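Side-chain contact in rhizobiales Sp. Pch2 (Marine metagenome, PDB 6PB3), which probably uses ATP as a hexameric TRIP13-like AAA+ remodeller of HORMA domain proteins, regulating cGAS-like enzymes in bacteriophage immunity: residues R38-L43 with G95-R100. Residues are numbered along the deposited sequence; the frame is centred on the assembly and turned at random.
Sequences RLSKML and GDDVAR
The carboxylate of Asp97 is the only flat group to meet the other helix, and the hydroxyl of Ser40 comes in obliquely from above its plane: Ser40 OG donates to Asp97 OD1 across 3.2 Å, from 48° out of the carboxylate plane. With chi1 at 156°, Ser40 holds OG roughly opposite its own backbone N, and its CB also lies near the acid, 3.7 Å from Asp97 OD1. This bond is one side of a small polar cluster. Arg101, just after helix segment 95-100, forms a salt bridge with Asp97 OD1 through NH2 and a hydrogen bond with Ser40 OG through NE, so Ser40 OG and Asp97 OD1 share its guanidinium group, which would be expected to stabilise the carboxylate's negative charge.

Beside the cluster, Val98 CG2 lies 3.7 Å from the backbone O of Ser40. The same methyl makes the apolar contact, 3.7 Å from Leu43 CD1, the valine and leucine side chains crossing nearly at right angles. Ser40 and Val98 have the nearest CA atoms, 5.3 Å apart; the axes of 38-43 and 95-100 approach to 8.8 Å with a crossing angle of -52°.

Helices 33-47 and 95-102 thus pack on each other beside the central sheet of the AAA+ ATPase core, Leu39 touching Leu79 of strand 76-81 and Ile221 of strand 219-223. Ile94 touches Ser40 and Leu43, and Leu26 of helix 20-28 adjoins Asp97, while Lys41 NZ hydrogen-bonds to Leu281 O and Tyr284 O of a neighbouring subunit.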
ATOM      1  N   ARG A  38     -19.807  28.302  13.621  1.00 56.52           N
ATOM      2  CA  ARG A  38     -19.162  27.485  14.646  1.00 58.73           C
ATOM      3  C   ARG A  38     -17.763  28.002  14.963  1.00 53.31           C
ATOM      4  O   ARG A  38     -17.392  28.146  16.133  1.00 53.29           O
ATOM      5  CB  ARG A  38     -19.099  26.022  14.210  1.00 55.22           C
ATOM      6  CG  ARG A  38     -20.442  25.364  14.067  1.00 58.19           C
ATOM      7  CD  ARG A  38     -20.277  23.907  13.595  1.00 56.66           C
ATOM      8  NE  ARG A  38     -21.572  23.343  13.238  1.00 64.21           N
ATOM      9  CZ  ARG A  38     -21.747  22.177  12.625  1.00 78.50           C
ATOM     10  NH1 ARG A  38     -20.709  21.426  12.290  1.00 81.45           N
ATOM     11  NH2 ARG A  38     -22.971  21.761  12.351  1.00 85.38           N
ATOM     12  N   LEU A  39     -16.977  28.305  13.931  1.00 46.14           N
ATOM     13  CA  LEU A  39     -15.641  28.830  14.182  1.00 49.26           C
ATOM     14  C   LEU A  39     -15.720  30.137  14.950  1.00 60.90           C
ATOM     15  O   LEU A  39     -15.018  30.318  15.950  1.00 51.73           O
ATOM     16  CB  LEU A  39     -14.880  29.002  12.861  1.00 42.87           C
ATOM     17  CG  LEU A  39     -13.445  29.517  12.990  1.00 48.44           C
ATOM     18  CD1 LEU A  39     -12.662  28.583  13.930  1.00 51.69           C
ATOM     19  CD2 LEU A  39     -12.710  29.682  11.632  1.00 43.97           C
ATOM     20  N   SER A  40     -16.619  31.039  14.537  1.00 49.58           N
ATOM     21  CA  SER A  40     -16.698  32.344  15.183  1.00 50.80           C
ATOM     22  C   SER A  40     -17.166  32.212  16.629  1.00 52.00           C
ATOM     23  O   SER A  40     -16.637  32.873  17.533  1.00 49.04           O
ATOM     24  CB  SER A  40     -17.636  33.277  14.383  1.00 48.54           C
ATOM     25  OG  SER A  40     -18.152  34.290  15.213  1.00 77.17           O
ATOM     26  N   LYS A  41     -18.187  31.394  16.866  1.00 51.69           N
ATOM     27  CA  LYS A  41     -18.731  31.318  18.215  1.00 50.12           C
ATOM     28  C   LYS A  41     -17.775  30.589  19.164  1.00 55.51           C
ATOM     29  O   LYS A  41     -17.666  30.958  20.342  1.00 51.54           O
ATOM     30  CB  LYS A  41     -20.103  30.650  18.177  1.00 47.06           C
ATOM     31  CG  LYS A  41     -21.202  31.486  17.482  1.00 48.95           C
ATOM     32  CD  LYS A  41     -22.438  30.622  17.230  1.00 54.43           C
ATOM     33  CE  LYS A  41     -23.680  31.454  16.855  1.00 56.95           C
ATOM     34  NZ  LYS A  41     -24.860  30.540  16.726  1.00 64.18           N
HETATM   35  N   MSE A  42     -17.078  29.557  18.681  1.00 55.97           N
HETATM   36  CA  MSE A  42     -16.144  28.803  19.536  1.00 50.25           C
HETATM   37  C   MSE A  42     -14.989  29.695  19.984  1.00 61.88           C
HETATM   38  O   MSE A  42     -14.590  29.693  21.159  1.00 49.64           O
HETATM   39  CB  MSE A  42     -15.599  27.563  18.809  1.00 49.41           C
HETATM   40  CG  MSE A  42     -14.736  26.643  19.679  1.00 54.72           C
HETATM   41 SE   MSE A  42     -15.668  25.914  21.259  0.68 67.00          SE
HETATM   42  CE  MSE A  42     -15.006  27.025  22.597  1.00 69.10           C
ATOM     43  N   LEU A  43     -14.457  30.456  19.024  1.00 52.08           N
ATOM     44  CA  LEU A  43     -13.434  31.446  19.335  1.00 48.21           C
ATOM     45  C   LEU A  43     -13.932  32.448  20.375  1.00 55.25           C
ATOM     46  O   LEU A  43     -13.200  32.802  21.309  1.00 53.16           O
ATOM     47  CB  LEU A  43     -12.994  32.159  18.050  1.00 48.57           C
ATOM     48  CG  LEU A  43     -12.076  31.432  17.049  1.00 55.07           C
ATOM     49  CD1 LEU A  43     -12.119  32.096  15.666  1.00 51.70           C
ATOM     50  CD2 LEU A  43     -10.612  31.370  17.568  1.00 46.87           C
ATOM     51  N   GLY A  95     -11.772  36.394  12.180  1.00 45.98           N
ATOM     52  CA  GLY A  95     -11.587  37.289  13.304  1.00 49.57           C
ATOM     53  C   GLY A  95     -12.412  38.555  13.209  1.00 65.50           C
ATOM     54  O   GLY A  95     -12.718  39.166  14.239  1.00 58.38           O
ATOM     55  N   ASP A  96     -12.798  38.948  11.992  1.00 58.20           N
ATOM     56  CA  ASP A  96     -13.710  40.068  11.829  1.00 61.53           C
ATOM     57  C   ASP A  96     -15.079  39.734  12.387  1.00 68.38           C
ATOM     58  O   ASP A  96     -15.731  40.582  13.007  1.00 68.34           O
ATOM     59  CB  ASP A  96     -13.826  40.435  10.353  1.00 59.09           C
ATOM     60  CG  ASP A  96     -14.545  41.737  10.149  1.00 55.20           C
ATOM     61  OD1 ASP A  96     -13.875  42.785  10.231  1.00 63.31           O
ATOM     62  OD2 ASP A  96     -15.775  41.716   9.923  1.00 66.49           O
ATOM     63  N   ASP A  97     -15.543  38.509  12.142  1.00 60.92           N
ATOM     64  CA  ASP A  97     -16.797  38.051  12.724  1.00 59.44           C
ATOM     65  C   ASP A  97     -16.722  37.994  14.250  1.00 56.26           C
ATOM     66  O   ASP A  97     -17.667  38.398  14.938  1.00 61.71           O
ATOM     67  CB  ASP A  97     -17.140  36.680  12.156  1.00 71.07           C
ATOM     68  CG  ASP A  97     -18.621  36.438  12.085  1.00 90.37           C
ATOM     69  OD1 ASP A  97     -19.264  36.403  13.157  1.00 95.07           O
ATOM     70  OD2 ASP A  97     -19.139  36.303  10.954  1.00 93.62           O
ATOM     71  N   VAL A  98     -15.621  37.471  14.802  1.00 56.10           N
ATOM     72  CA  VAL A  98     -15.510  37.370  16.255  1.00 56.58           C
ATOM     73  C   VAL A  98     -15.484  38.758  16.872  1.00 69.84           C
ATOM     74  O   VAL A  98     -16.074  38.995  17.932  1.00 67.92           O
ATOM     75  CB  VAL A  98     -14.257  36.578  16.661  1.00 50.95           C
ATOM     76  CG1 VAL A  98     -14.189  36.472  18.186  1.00 57.96           C
ATOM     77  CG2 VAL A  98     -14.215  35.184  15.977  1.00 41.31           C
ATOM     78  N   ALA A  99     -14.778  39.687  16.222  1.00 61.64           N
ATOM     79  CA  ALA A  99     -14.704  41.057  16.703  1.00 60.37           C
ATOM     80  C   ALA A  99     -16.085  41.683  16.754  1.00 66.51           C
ATOM     81  O   ALA A  99     -16.426  42.383  17.716  1.00 68.29           O
ATOM     82  CB  ALA A  99     -13.781  41.870  15.802  1.00 61.87           C
ATOM     83  N   ARG A 100     -16.898  41.430  15.727  1.00 65.08           N
ATOM     84  CA  ARG A 100     -18.268  41.932  15.717  1.00 62.85           C
ATOM     85  C   ARG A 100     -19.099  41.277  16.816  1.00 72.01           C
ATOM     86  O   ARG A 100     -19.805  41.960  17.561  1.00 67.98           O
ATOM     87  CB  ARG A 100     -18.890  41.686  14.341  1.00 58.73           C
ATOM     88  CG  ARG A 100     -18.538  42.751  13.300  1.00 81.40           C
ATOM     89  CD  ARG A 100     -18.488  42.163  11.906  1.00 77.14           C
ATOM     90  NE  ARG A 100     -19.783  41.669  11.456  1.00 83.91           N
ATOM     91  CZ  ARG A 100     -20.407  42.132  10.380  1.00110.71           C
ATOM     92  NH1 ARG A 100     -19.842  43.091   9.661  1.00116.80           N
ATOM     93  NH2 ARG A 100     -21.581  41.638  10.016  1.00117.75           N
TER